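Local coordinates for protein MaoC-like dehydratase (Phytophthora Capsici, PDB 3KH8) that probably acts as a hot dog-fold hydro-lyase of the hydratase 2 family, adding or removing water across enoyl-thioester double bonds, at residues Ala83-Pro88 / Ala272-Ile277; Ser151-Gly156 / Arg194-Arg199; Ser226-Ser231 / Ile248-Cys253; Met295-Ser300 / Phe322-Asp327. All coordinates share one frame; numbering follows the deposited sequence.

Contact 1: Ala83-Pro88 / Ala272-Ile277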
loop_
_atom_site.group_PDB
_atom_site.type_symbol
_atom_site.label_atom_id
_atom_site.label_comp_id
_atom_site.label_asym_id
_atom_site.label_seq_id
_atom_site.Cartn_x
_atom_site.Cartn_y
_atom_site.Cartn_z
ATOM N N ALA A 83 9.386 -12.136 3.852
ATOM C CA ALA A 83 9.491 -10.709 4.149
ATOM C C ALA A 83 10.635 -10.163 3.307
ATOM O O ALA A 83 11.645 -10.854 3.113
ATOM C CB ALA A 83 9.779 -10.494 5.625
ATOM N N PHE A 84 10.504 -8.942 2.798
ATOM C CA PHE A 84 11.676 -8.315 2.188
ATOM C C PHE A 84 12.710 -8.024 3.283
ATOM O O PHE A 84 12.353 -7.497 4.337
ATOM C CB PHE A 84 11.351 -7.061 1.371
ATOM C CG PHE A 84 12.503 -6.613 0.518
ATOM C CD1 PHE A 84 12.744 -7.218 -0.714
ATOM C CD2 PHE A 84 13.388 -5.644 0.976
ATOM C CE1 PHE A 84 13.835 -6.838 -1.492
ATOM C CE2 PHE A 84 14.483 -5.256 0.206
ATOM C CZ PHE A 84 14.709 -5.853 -1.026
ATOM N N PRO A 85 13.987 -8.394 3.048
ATOM C CA PRO A 85 14.990 -8.379 4.121
ATOM C C PRO A 85 15.211 -7.045 4.843
ATOM O O PRO A 85 15.627 -7.047 6.003
ATOM C CB PRO A 85 16.267 -8.826 3.404
ATOM C CG PRO A 85 15.770 -9.720 2.335
ATOM C CD PRO A 85 14.525 -9.030 1.829
ATOM N N LEU A 86 14.936 -5.927 4.177
ATOM C CA LEU A 86 15.109 -4.614 4.797
ATOM C C LEU A 86 13.943 -4.201 5.707
ATOM O O LEU A 86 14.045 -3.203 6.427
ATOM C CB LEU A 86 15.350 -3.532 3.734
ATOM C CG LEU A 86 16.004 -2.231 4.229
ATOM C CD1 LEU A 86 17.487 -2.448 4.542
ATOM C CD2 LEU A 86 15.828 -1.104 3.221
ATOM N N TYR A 87 12.843 -4.956 5.686
ATOM C CA TYR A 87 11.642 -4.552 6.435
ATOM C C TYR A 87 11.852 -4.141 7.910
ATOM O O TYR A 87 11.215 -3.191 8.364
ATOM C CB TYR A 87 10.491 -5.573 6.295
ATOM C CG TYR A 87 9.262 -5.169 7.084
ATOM C CD1 TYR A 87 8.505 -4.062 6.708
ATOM C CD2 TYR A 87 8.874 -5.873 8.222
ATOM C CE1 TYR A 87 7.378 -3.669 7.441
ATOM C CE2 TYR A 87 7.753 -5.489 8.963
ATOM C CZ TYR A 87 7.014 -4.391 8.563
ATOM O OH TYR A 87 5.911 -4.006 9.285
ATOM N N PRO A 88 12.746 -4.829 8.660
ATOM C CA PRO A 88 12.957 -4.418 10.059
ATOM C C PRO A 88 13.189 -2.914 10.312
ATOM O O PRO A 88 12.852 -2.437 11.393
ATOM C CB PRO A 88 14.176 -5.241 10.475
ATOM C CG PRO A 88 14.022 -6.495 9.713
ATOM C CD PRO A 88 13.465 -6.086 8.368
ATOM N N ALA A 272 17.564 -15.705 3.082
ATOM C CA ALA A 272 18.550 -16.104 4.090
ATOM C C ALA A 272 19.977 -15.706 3.687
ATOM O O ALA A 272 20.860 -15.604 4.538
ATOM C CB ALA A 272 18.453 -17.607 4.386
ATOM N N ARG A 273 20.182 -15.452 2.398
ATOM C CA ARG A 273 21.487 -15.021 1.882
ATOM C C ARG A 273 21.777 -13.522 2.081
ATOM O O ARG A 273 22.926 -13.096 1.984
ATOM C CB ARG A 273 21.643 -15.430 0.411
ATOM C CG ARG A 273 21.653 -16.947 0.208
ATOM C CD ARG A 273 21.847 -17.342 -1.246
ATOM N NE ARG A 273 23.164 -16.956 -1.746
ATOM C CZ ARG A 273 23.538 -17.011 -3.021
ATOM N NH1 ARG A 273 22.698 -17.439 -3.955
ATOM N NH2 ARG A 273 24.763 -16.635 -3.364
ATOM N N PHE A 274 20.741 -12.741 2.380
ATOM C CA PHE A 274 20.852 -11.286 2.584
ATOM C C PHE A 274 21.329 -11.016 4.017
ATOM O O PHE A 274 20.543 -11.089 4.968
ATOM C CB PHE A 274 19.472 -10.649 2.330
ATOM C CG PHE A 274 19.478 -9.144 2.166
ATOM C CD1 PHE A 274 19.130 -8.572 0.943
ATOM C CD2 PHE A 274 19.756 -8.300 3.241
ATOM C CE1 PHE A 274 19.086 -7.177 0.783
ATOM C CE2 PHE A 274 19.724 -6.907 3.094
ATOM C CZ PHE A 274 19.387 -6.344 1.861
ATOM N N LYS A 275 22.612 -10.694 4.178
ATOM C CA LYS A 275 23.210 -10.660 5.519
ATOM C C LYS A 275 23.307 -9.282 6.170
ATOM O O LYS A 275 22.870 -9.098 7.310
ATOM C CB LYS A 275 24.568 -11.379 5.540
ATOM C CG LYS A 275 24.469 -12.887 5.351
ATOM C CD LYS A 275 23.685 -13.528 6.496
ATOM C CE LYS A 275 23.381 -14.981 6.217
ATOM N NZ LYS A 275 22.368 -15.527 7.170
ATOM N N SER A 276 23.889 -8.319 5.464
ATOM C CA SER A 276 23.983 -6.964 6.001
ATOM C C SER A 276 24.053 -5.918 4.906
ATOM O O SER A 276 24.414 -6.210 3.767
ATOM C CB SER A 276 25.176 -6.816 6.958
ATOM O OG SER A 276 26.402 -6.947 6.265
ATOM N N ILE A 277 23.700 -4.694 5.277
ATOM C CA ILE A 277 23.707 -3.563 4.371
ATOM C C ILE A 277 23.892 -2.285 5.187
ATOM O O ILE A 277 23.249 -2.102 6.224
ATOM C CB ILE A 277 22.412 -3.523 3.488
ATOM C CG1 ILE A 277 22.460 -2.369 2.477
ATOM C CG2 ILE A 277 21.136 -3.504 4.358
ATOM C CD1 ILE A 277 21.484 -2.514 1.317
#
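A type I turn from Phe84 to Tyr87, closed by the bond from Tyr87 N to Phe84 O, presents Pro85 and Leu86 to the beginning of strand 274-281, the CA atoms of Pro85 and Phe274 lying 6.7 Å apart. No hydrogen bond crosses the gap, and the attraction is wholly apolar. Pro85 lays its CB over one face of the Phe274 ring in a CH-pi contact, 3.6 Å from the centroid and 19° off the ring normal, while Pro85 CG sits 3.8 Å from Phe274 CG. With CG anti to the backbone N (chi1 -166°), the phenyl reaches out from the strand to receive the proline. Beside this pair, Leu86 sends its CD1 branch to Ile277 CG2 at 3.8 Å, the two side chains crossing at about a right angle. Phe322 meets Phe274 edge-to-face, Leu86 also touches Tyr62 of helix 56-65, and Ile277 rests on helix 251-266. All four touching residues are buried. A classic beta bulge, in which Lys275 and Ser276 sit opposite Val323, follows directly after Phe274. The contact thus packs a loop turn against a strand, joining the region related to the MFE-2 hydratase 2 N-terminal domain to the MaoC-like part of the hot dog fold.

Contact 2: Ser151-Gly156 / Arg194-Arg199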
loop_
_atom_site.group_PDB
_atom_site.type_symbol
_atom_site.label_atom_id
_atom_site.label_comp_id
_atom_site.label_asym_id
_atom_site.label_seq_id
_atom_site.Cartn_x
_atom_site.Cartn_y
_atom_site.Cartn_z
ATOM N N SER A 151 26.751 6.096 20.005
ATOM C CA SER A 151 27.778 7.051 19.591
ATOM C C SER A 151 27.274 8.485 19.615
ATOM O O SER A 151 26.110 8.750 19.315
ATOM C CB SER A 151 28.296 6.730 18.184
ATOM O OG SER A 151 29.000 5.504 18.159
ATOM N N PHE A 152 28.169 9.400 19.974
ATOM C CA PHE A 152 27.920 10.830 19.880
ATOM C C PHE A 152 29.236 11.489 19.477
ATOM O O PHE A 152 30.055 11.847 20.332
ATOM C CB PHE A 152 27.404 11.380 21.214
ATOM C CG PHE A 152 26.589 12.638 21.081
ATOM C CD1 PHE A 152 25.221 12.573 20.824
ATOM C CD2 PHE A 152 27.184 13.888 21.221
ATOM C CE1 PHE A 152 24.462 13.732 20.703
ATOM C CE2 PHE A 152 26.432 15.056 21.100
ATOM C CZ PHE A 152 25.069 14.977 20.843
ATOM N N TYR A 153 29.444 11.627 18.170
ATOM C CA TYR A 153 30.731 12.068 17.639
ATOM C C TYR A 153 30.714 13.502 17.138
ATOM O O TYR A 153 29.749 13.941 16.511
ATOM C CB TYR A 153 31.200 11.138 16.515
ATOM C CG TYR A 153 31.808 9.837 16.991
ATOM C CD1 TYR A 153 32.974 9.830 17.759
ATOM C CD2 TYR A 153 31.230 8.611 16.659
ATOM C CE1 TYR A 153 33.542 8.640 18.195
ATOM C CE2 TYR A 153 31.794 7.408 17.092
ATOM C CZ TYR A 153 32.949 7.435 17.858
ATOM O OH TYR A 153 33.517 6.260 18.290
ATOM N N ASP A 154 31.797 14.224 17.423
ATOM C CA ASP A 154 32.011 15.548 16.855
ATOM C C ASP A 154 32.697 15.390 15.501
ATOM O O ASP A 154 33.843 14.941 15.423
ATOM C CB ASP A 154 32.847 16.422 17.799
ATOM C CG ASP A 154 32.981 17.863 17.313
ATOM O OD1 ASP A 154 32.439 18.201 16.239
ATOM O OD2 ASP A 154 33.634 18.667 18.013
ATOM N N LYS A 155 31.984 15.755 14.441
ATOM C CA LYS A 155 32.494 15.620 13.077
ATOM C C LYS A 155 33.246 16.865 12.602
ATOM O O LYS A 155 33.790 16.885 11.495
ATOM C CB LYS A 155 31.352 15.286 12.107
ATOM C CG LYS A 155 30.801 13.868 12.236
ATOM C CD LYS A 155 31.741 12.834 11.632
ATOM C CE LYS A 155 31.132 11.444 11.691
ATOM N NZ LYS A 155 32.063 10.405 11.177
ATOM N N GLY A 156 33.283 17.896 13.445
ATOM C CA GLY A 156 33.924 19.160 13.096
ATOM C C GLY A 156 32.936 20.125 12.469
ATOM O O GLY A 156 32.861 21.291 12.860
ATOM N N ARG A 194 31.004 3.932 19.709
ATOM C CA ARG A 194 31.488 2.612 19.309
ATOM C C ARG A 194 32.648 2.747 18.329
ATOM O O ARG A 194 32.786 3.768 17.651
ATOM C CB ARG A 194 30.363 1.793 18.658
ATOM C CG ARG A 194 29.772 2.433 17.399
ATOM C CD ARG A 194 29.355 1.408 16.358
ATOM N NE ARG A 194 28.855 2.068 15.151
ATOM C CZ ARG A 194 28.595 1.455 13.999
ATOM N NH1 ARG A 194 28.784 0.148 13.869
ATOM N NH2 ARG A 194 28.146 2.158 12.968
ATOM N N LYS A 195 33.476 1.712 18.264
ATOM C CA LYS A 195 34.504 1.608 17.242
ATOM C C LYS A 195 33.814 1.469 15.885
ATOM O O LYS A 195 33.116 0.483 15.631
ATOM C CB LYS A 195 35.412 0.404 17.529
ATOM C CG LYS A 195 36.422 0.064 16.434
ATOM C CD LYS A 195 37.524 1.111 16.316
ATOM C CE LYS A 195 38.639 0.642 15.393
ATOM N NZ LYS A 195 39.501 1.771 14.946
ATOM N N LEU A 196 33.993 2.475 15.033
ATOM C CA LEU A 196 33.337 2.505 13.729
ATOM C C LEU A 196 34.001 1.548 12.742
ATOM O O LEU A 196 35.225 1.406 12.750
ATOM C CB LEU A 196 33.328 3.927 13.158
ATOM C CG LEU A 196 32.759 5.079 13.995
ATOM C CD1 LEU A 196 33.009 6.407 13.288
ATOM C CD2 LEU A 196 31.268 4.902 14.308
ATOM N N PRO A 197 33.195 0.885 11.888
ATOM C CA PRO A 197 33.758 0.060 10.822
ATOM C C PRO A 197 34.490 0.917 9.786
ATOM O O PRO A 197 34.307 2.136 9.750
ATOM C CB PRO A 197 32.521 -0.597 10.191
ATOM C CG PRO A 197 31.404 0.321 10.500
ATOM C CD PRO A 197 31.720 0.899 11.849
ATOM N N ALA A 198 35.313 0.273 8.962
ATOM C CA ALA A 198 36.072 0.960 7.918
ATOM C C ALA A 198 35.160 1.762 6.995
ATOM O O ALA A 198 34.060 1.313 6.651
ATOM C CB ALA A 198 36.884 -0.042 7.114
ATOM N N ARG A 199 35.622 2.951 6.616
ATOM C CA ARG A 199 34.929 3.784 5.637
ATOM C C ARG A 199 34.871 3.069 4.293
ATOM O O ARG A 199 35.879 2.543 3.819
ATOM C CB ARG A 199 35.633 5.138 5.486
ATOM C CG ARG A 199 35.217 5.938 4.247
ATOM C CD ARG A 199 35.747 7.371 4.276
ATOM N NE ARG A 199 35.181 8.147 5.378
ATOM C CZ ARG A 199 33.937 8.622 5.415
ATOM N NH1 ARG A 199 33.097 8.404 4.408
ATOM N NH2 ARG A 199 33.529 9.315 6.469
#
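The end of strand 141-154 in the hot dog sheet is tied here to the chain leaving strand 192-193, Ser151 and Tyr153 both gripping the backbone of Arg194. Ser151 OG accepts the amide of Arg194, 3.0 Å from its N, with an N-H...O angle of 147°. Two residues along, Tyr153 OH donates to Arg194 O over 2.7 Å. The carbonyl oxygen meets the tyrosine at the edge of its ring, close to the ring plane, yet the hydroxyl stands well above the carbonyl plane, 45° out of it. Both peptide polar atoms of Arg194 are therefore held by side chains of one strand. Tyr153 CG lies beside its own backbone N, chi1 -79°, which swings the ring toward the 194-199 segment. Leu196 lies alongside that ring, its CD2 coming obliquely to Tyr153 CE2 at 3.8 Å. Arg194 CG passes 3.3 Å from Ser151 OG, while its guanidinium has Pro197 CD over one face. Further along, Asp154 OD1 takes the amide of Gly156 in an Asx turn that bends the chain beyond the strand. Glu162 on the adjacent antiparallel strand 158-169 bonds to Ser151 OG and forms a salt bridge with Arg194 NE. Leu196 touches Glu162 too, and Arg194 packs on Ile178 of strand 172-184, so the start of the loop leading to strand 209-214 is fastened to these two strands.

Contact 3: Ser226-Ser231 / Ile248-Cys253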
loop_
_atom_site.group_PDB
_atom_site.type_symbol
_atom_site.label_atom_id
_atom_site.label_comp_id
_atom_site.label_asym_id
_atom_site.label_seq_id
_atom_site.Cartn_x
_atom_site.Cartn_y
_atom_site.Cartn_z
ATOM N N SER A 226 4.001 2.112 5.656
ATOM C CA SER A 226 4.796 1.148 6.411
ATOM C C SER A 226 5.317 1.707 7.743
ATOM O O SER A 226 6.019 1.009 8.475
ATOM C CB SER A 226 5.945 0.603 5.550
ATOM O OG SER A 226 5.444 -0.265 4.545
ATOM N N GLY A 227 4.982 2.961 8.054
ATOM C CA GLY A 227 5.261 3.496 9.386
ATOM C C GLY A 227 5.751 4.924 9.528
ATOM O O GLY A 227 5.608 5.515 10.604
ATOM N N ASP A 228 6.340 5.480 8.467
ATOM C CA ASP A 228 6.906 6.834 8.528
ATOM C C ASP A 228 5.992 7.870 7.870
ATOM O O ASP A 228 6.055 8.095 6.659
ATOM C CB ASP A 228 8.321 6.869 7.926
ATOM C CG ASP A 228 9.009 8.225 8.095
ATOM O OD1 ASP A 228 8.368 9.190 8.571
ATOM O OD2 ASP A 228 10.203 8.327 7.743
ATOM N N TYR A 229 5.173 8.518 8.700
ATOM C CA TYR A 229 4.139 9.444 8.236
ATOM C C TYR A 229 4.564 10.919 8.259
ATOM O O TYR A 229 3.735 11.815 8.074
ATOM C CB TYR A 229 2.830 9.218 9.021
ATOM C CG TYR A 229 2.208 7.860 8.764
ATOM C CD1 TYR A 229 1.188 7.705 7.823
ATOM C CD2 TYR A 229 2.652 6.723 9.444
ATOM C CE1 TYR A 229 0.621 6.452 7.577
ATOM C CE2 TYR A 229 2.099 5.475 9.201
ATOM C CZ TYR A 229 1.084 5.346 8.269
ATOM O OH TYR A 229 0.536 4.104 8.030
ATOM N N ASN A 230 5.862 11.153 8.452
ATOM C CA ASN A 230 6.466 12.489 8.356
ATOM C C ASN A 230 5.886 13.316 7.208
ATOM O O ASN A 230 5.919 12.896 6.044
ATOM C CB ASN A 230 7.991 12.354 8.200
ATOM C CG ASN A 230 8.741 13.666 8.437
ATOM O OD1 ASN A 230 8.175 14.758 8.351
ATOM N ND2 ASN A 230 10.032 13.552 8.732
ATOM N N SER A 231 5.361 14.496 7.543
ATOM C CA SER A 231 4.738 15.395 6.566
ATOM C C SER A 231 5.701 15.869 5.474
ATOM O O SER A 231 5.268 16.285 4.401
ATOM C CB SER A 231 4.106 16.604 7.269
ATOM O OG SER A 231 5.081 17.327 8.002
ATOM N N ILE A 248 10.045 15.261 -0.643
ATOM C CA ILE A 248 11.093 14.297 -0.990
ATOM C C ILE A 248 10.677 12.864 -0.649
ATOM O O ILE A 248 9.886 12.643 0.270
ATOM C CB ILE A 248 12.447 14.639 -0.309
ATOM C CG1 ILE A 248 12.336 14.538 1.221
ATOM C CG2 ILE A 248 12.936 16.024 -0.753
ATOM C CD1 ILE A 248 13.670 14.504 1.949
ATOM N N LEU A 249 11.211 11.898 -1.396
ATOM C CA LEU A 249 10.988 10.487 -1.102
ATOM C C LEU A 249 11.773 10.106 0.148
ATOM O O LEU A 249 12.868 10.621 0.368
ATOM C CB LEU A 249 11.413 9.612 -2.292
ATOM C CG LEU A 249 11.228 8.090 -2.216
ATOM C CD1 LEU A 249 9.738 7.692 -2.139
ATOM C CD2 LEU A 249 11.908 7.403 -3.396
ATOM N N HIS A 250 11.201 9.222 0.964
ATOM C CA HIS A 250 11.872 8.696 2.159
ATOM C C HIS A 250 13.230 8.135 1.777
ATOM O O HIS A 250 13.328 7.357 0.829
ATOM C CB HIS A 250 11.072 7.543 2.775
ATOM C CG HIS A 250 9.686 7.906 3.217
ATOM N ND1 HIS A 250 8.691 8.271 2.336
ATOM C CD2 HIS A 250 9.115 7.894 4.445
ATOM C CE1 HIS A 250 7.574 8.496 3.005
ATOM N NE2 HIS A 250 7.806 8.280 4.288
ATOM N N GLY A 251 14.273 8.520 2.513
ATOM C CA GLY A 251 15.598 7.928 2.329
ATOM C C GLY A 251 15.598 6.410 2.464
ATOM O O GLY A 251 16.295 5.712 1.724
ATOM N N LEU A 252 14.804 5.893 3.402
ATOM C CA LEU A 252 14.718 4.445 3.606
ATOM C C LEU A 252 14.024 3.708 2.454
ATOM O O LEU A 252 14.277 2.521 2.241
ATOM C CB LEU A 252 14.063 4.108 4.951
ATOM C CG LEU A 252 14.949 4.318 6.188
ATOM C CD1 LEU A 252 14.128 4.167 7.479
ATOM C CD2 LEU A 252 16.143 3.359 6.179
ATOM N N CYS A 253 13.156 4.408 1.724
ATOM C CA CYS A 253 12.539 3.851 0.516
ATOM C C CYS A 253 13.600 3.695 -0.587
ATOM O O CYS A 253 13.687 2.650 -1.232
ATOM C CB CYS A 253 11.371 4.727 0.043
ATOM S SG CYS A 253 10.475 4.085 -1.419
#
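His250 NE2 donates to the backbone oxygen of Asp228, 3.0 Å away, with an N-H...O angle of 163°. Asp228 O lies at the ring edge and nearly in the imidazole plane, while the donor is tilted 18° from the carbonyl plane. The Asp228 side chain runs antiparallel to that of the histidine, alongside the ring edge, with OD2 3.5 Å from His250 CD2 and CB 3.7 Å from the same carbon. The carboxylate, its plane nearly perpendicular to the ring, passes the CD2 side of the imidazole edge and makes no hydrogen bond to it. Asp228 OD1 accepts from the backbone N of Asn230 at 3.2 Å, an Asx turn that steadies the carboxylate. Asn230 OD1 continues the bend by receiving Leu232 N. His250 occupies the N-cap position of helix 251-266; its ring is stacked with His233 and meets Tyr223 edge-to-face, while Phe93 and Phe103 pack on Asp228. The sequence from Ser226 through His233 resembles the hydratase 2 signature, in which an aspartate and a histidine form the catalytic pair in characterised relatives; Asp228 and His233 are probably their counterparts. A proton on His250 NE2, given to a main-chain carbonyl, would fix the ring's rotation and make this histidine a second-shell support for the probable active-site loop.

Contact 4: Met295-Ser300 / Phe322-Asp327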
loop_
_atom_site.group_PDB
_atom_site.type_symbol
_atom_site.label_atom_id
_atom_site.label_comp_id
_atom_site.label_asym_id
_atom_site.label_seq_id
_atom_site.Cartn_x
_atom_site.Cartn_y
_atom_site.Cartn_z
ATOM N N MET A 295 26.548 -1.369 -8.913
ATOM C CA MET A 295 27.060 -2.436 -8.055
ATOM C C MET A 295 28.459 -2.924 -8.441
ATOM O O MET A 295 28.737 -3.200 -9.615
ATOM C CB MET A 295 26.064 -3.602 -7.996
ATOM C CG MET A 295 24.706 -3.218 -7.379
ATOM S SD MET A 295 23.379 -4.405 -7.689
ATOM C CE MET A 295 22.934 -4.035 -9.383
ATOM N N TRP A 296 29.330 -3.015 -7.440
ATOM C CA TRP A 296 30.700 -3.490 -7.624
ATOM C C TRP A 296 30.925 -4.758 -6.798
ATOM O O TRP A 296 30.883 -4.722 -5.565
ATOM C CB TRP A 296 31.710 -2.425 -7.184
ATOM C CG TRP A 296 31.813 -1.198 -8.057
ATOM C CD1 TRP A 296 32.692 -0.998 -9.088
ATOM C CD2 TRP A 296 31.047 0.011 -7.944
ATOM N NE1 TRP A 296 32.509 0.253 -9.633
ATOM C CE2 TRP A 296 31.506 0.893 -8.951
ATOM C CE3 TRP A 296 30.009 0.433 -7.097
ATOM C CZ2 TRP A 296 30.968 2.174 -9.132
ATOM C CZ3 TRP A 296 29.470 1.706 -7.280
ATOM C CH2 TRP A 296 29.950 2.560 -8.292
ATOM N N GLN A 297 31.147 -5.871 -7.492
ATOM C CA GLN A 297 31.512 -7.135 -6.856
ATOM C C GLN A 297 32.945 -7.035 -6.339
ATOM O O GLN A 297 33.867 -6.736 -7.099
ATOM C CB GLN A 297 31.366 -8.290 -7.862
ATOM C CG GLN A 297 31.861 -9.662 -7.379
ATOM C CD GLN A 297 30.992 -10.266 -6.290
ATOM O OE1 GLN A 297 31.359 -10.266 -5.114
ATOM N NE2 GLN A 297 29.829 -10.777 -6.674
ATOM N N GLU A 298 33.125 -7.260 -5.040
ATOM C CA GLU A 298 34.457 -7.213 -4.437
ATOM C C GLU A 298 34.942 -8.589 -3.977
ATOM O O GLU A 298 36.037 -8.718 -3.430
ATOM C CB GLU A 298 34.509 -6.194 -3.294
ATOM C CG GLU A 298 34.339 -4.747 -3.747
ATOM C CD GLU A 298 35.509 -4.244 -4.573
ATOM O OE1 GLU A 298 36.555 -3.905 -3.980
ATOM O OE2 GLU A 298 35.382 -4.171 -5.812
ATOM N N GLY A 299 34.129 -9.613 -4.213
ATOM C CA GLY A 299 34.468 -10.979 -3.825
ATOM C C GLY A 299 34.245 -11.224 -2.347
ATOM O O GLY A 299 33.985 -10.287 -1.581
ATOM N N SER A 300 34.340 -12.493 -1.950
ATOM C CA SER A 300 34.151 -12.918 -0.557
ATOM C C SER A 300 32.773 -12.528 0.005
ATOM O O SER A 300 32.612 -12.343 1.216
ATOM C CB SER A 300 35.287 -12.395 0.336
ATOM O OG SER A 300 36.551 -12.786 -0.180
ATOM N N PHE A 322 27.232 -4.129 0.941
ATOM C CA PHE A 322 26.277 -5.224 1.049
ATOM C C PHE A 322 27.035 -6.528 1.267
ATOM O O PHE A 322 27.991 -6.819 0.549
ATOM C CB PHE A 322 25.437 -5.298 -0.228
ATOM C CG PHE A 322 24.459 -6.448 -0.268
ATOM C CD1 PHE A 322 24.533 -7.399 -1.282
ATOM C CD2 PHE A 322 23.451 -6.564 0.685
ATOM C CE1 PHE A 322 23.629 -8.459 -1.337
ATOM C CE2 PHE A 322 22.546 -7.616 0.641
ATOM C CZ PHE A 322 22.631 -8.566 -0.374
ATOM N N VAL A 323 26.615 -7.299 2.266
ATOM C CA VAL A 323 27.208 -8.609 2.522
ATOM C C VAL A 323 26.157 -9.701 2.337
ATOM O O VAL A 323 25.065 -9.632 2.907
ATOM C CB VAL A 323 27.872 -8.692 3.929
ATOM C CG1 VAL A 323 28.465 -10.082 4.180
ATOM C CG2 VAL A 323 28.949 -7.618 4.080
ATOM N N TYR A 324 26.494 -10.693 1.519
ATOM C CA TYR A 324 25.607 -11.814 1.254
ATOM C C TYR A 324 26.356 -13.146 1.351
ATOM O O TYR A 324 27.589 -13.182 1.276
ATOM C CB TYR A 324 24.935 -11.659 -0.119
ATOM C CG TYR A 324 25.859 -11.866 -1.300
ATOM C CD1 TYR A 324 26.758 -10.873 -1.693
ATOM C CD2 TYR A 324 25.831 -13.055 -2.030
ATOM C CE1 TYR A 324 27.609 -11.063 -2.775
ATOM C CE2 TYR A 324 26.678 -13.254 -3.115
ATOM C CZ TYR A 324 27.563 -12.254 -3.480
ATOM O OH TYR A 324 28.402 -12.446 -4.548
ATOM N N THR A 325 25.600 -14.229 1.531
ATOM C CA THR A 325 26.151 -15.586 1.515
ATOM C C THR A 325 26.492 -15.993 0.081
ATOM O O THR A 325 25.627 -15.987 -0.797
ATOM C CB THR A 325 25.168 -16.609 2.137
ATOM O OG1 THR A 325 24.791 -16.174 3.448
ATOM C CG2 THR A 325 25.808 -17.989 2.240
ATOM N N GLN A 326 27.759 -16.342 -0.138
ATOM C CA GLN A 326 28.279 -16.687 -1.467
ATOM C C GLN A 326 27.656 -17.942 -2.078
ATOM O O GLN A 326 27.167 -18.812 -1.355
ATOM C CB GLN A 326 29.800 -16.842 -1.412
ATOM C CG GLN A 326 30.548 -15.540 -1.596
ATOM C CD GLN A 326 32.025 -15.671 -1.302
ATOM O OE1 GLN A 326 32.428 -15.826 -0.146
ATOM N NE2 GLN A 326 32.846 -15.597 -2.345
ATOM N N ASP A 327 27.690 -18.019 -3.411
ATOM C CA ASP A 327 27.136 -19.147 -4.176
ATOM C C ASP A 327 27.621 -20.513 -3.683
ATOM O O ASP A 327 26.826 -21.449 -3.553
ATOM C CB ASP A 327 27.461 -18.999 -5.670
ATOM C CG ASP A 327 26.641 -17.912 -6.355
ATOM O OD1 ASP A 327 25.905 -17.170 -5.670
ATOM O OD2 ASP A 327 26.739 -17.799 -7.597
HETATM O O HOH W 1 31.168 -12.467 -3.771
HETATM O O HOH W 2 35.141 -14.820 -3.886
#
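Gln297 of strand 290-297 and Tyr324 of strand 314-324 face each other, with strand 302-309 between the two strands in the antiparallel hot dog sheet. Their meeting is the firmer half of the contact. Gln297 NE2 donates to Tyr324 OH at 3.1 Å, an almost straight bond (162°) that leaves close to the amide plane and arrives at the edge of the phenol. The amide and ring planes are turned 56° apart. Gln297 reaches the tyrosine by a bend at chi2 (70°), and its OE1 is occupied on its own side of the contact by Gly299 N at 3.0 Å, on a lone pair in the carbonyl plane. The carboxamide is thus held at both ends and its flip settled. Phe266 of helix 251-266 packs against both Gln297 and Tyr324. The outer half, where Gln326 passes Ser300, is looser: both residues are exposed, no direct hydrogen bond joins them, and the Gln326 amide merely lies along the Ser300 backbone, OE1 3.3 Å from Ser300 C. One water accepts from Ser300 N and, weakly, from Gln326 NE2. Another joins the polar ends of the firmer pair, donating to Gln297 OE1 at 2.6 Å and lying 2.9 Å from Tyr324 OH.

How the contacts relate
Along the chain, contacts 2 and 3 fall in turn within the span enclosed by contact 1, and contact 4 follows it. Contacts 1, 2 and 4 all reach the large antiparallel sheet. Contacts 1 and 4, their centres about 14 Å apart, meet through neighbouring strands 274-281 and 314-324 and through the salt bridge of Arg273 to Asp327. Contact 3, by the probable active site, lies across the chain's centre from contact 4, centres about 28 Å apart, but touches contact 1 where Leu86 packs on Leu252 of helix 251-266. Contact 2 touches none of the others. Helix 251-266, which begins at contact 3 and is followed by strand 274-281, connects the probable active site with the sheet-bound contacts 1 and 4.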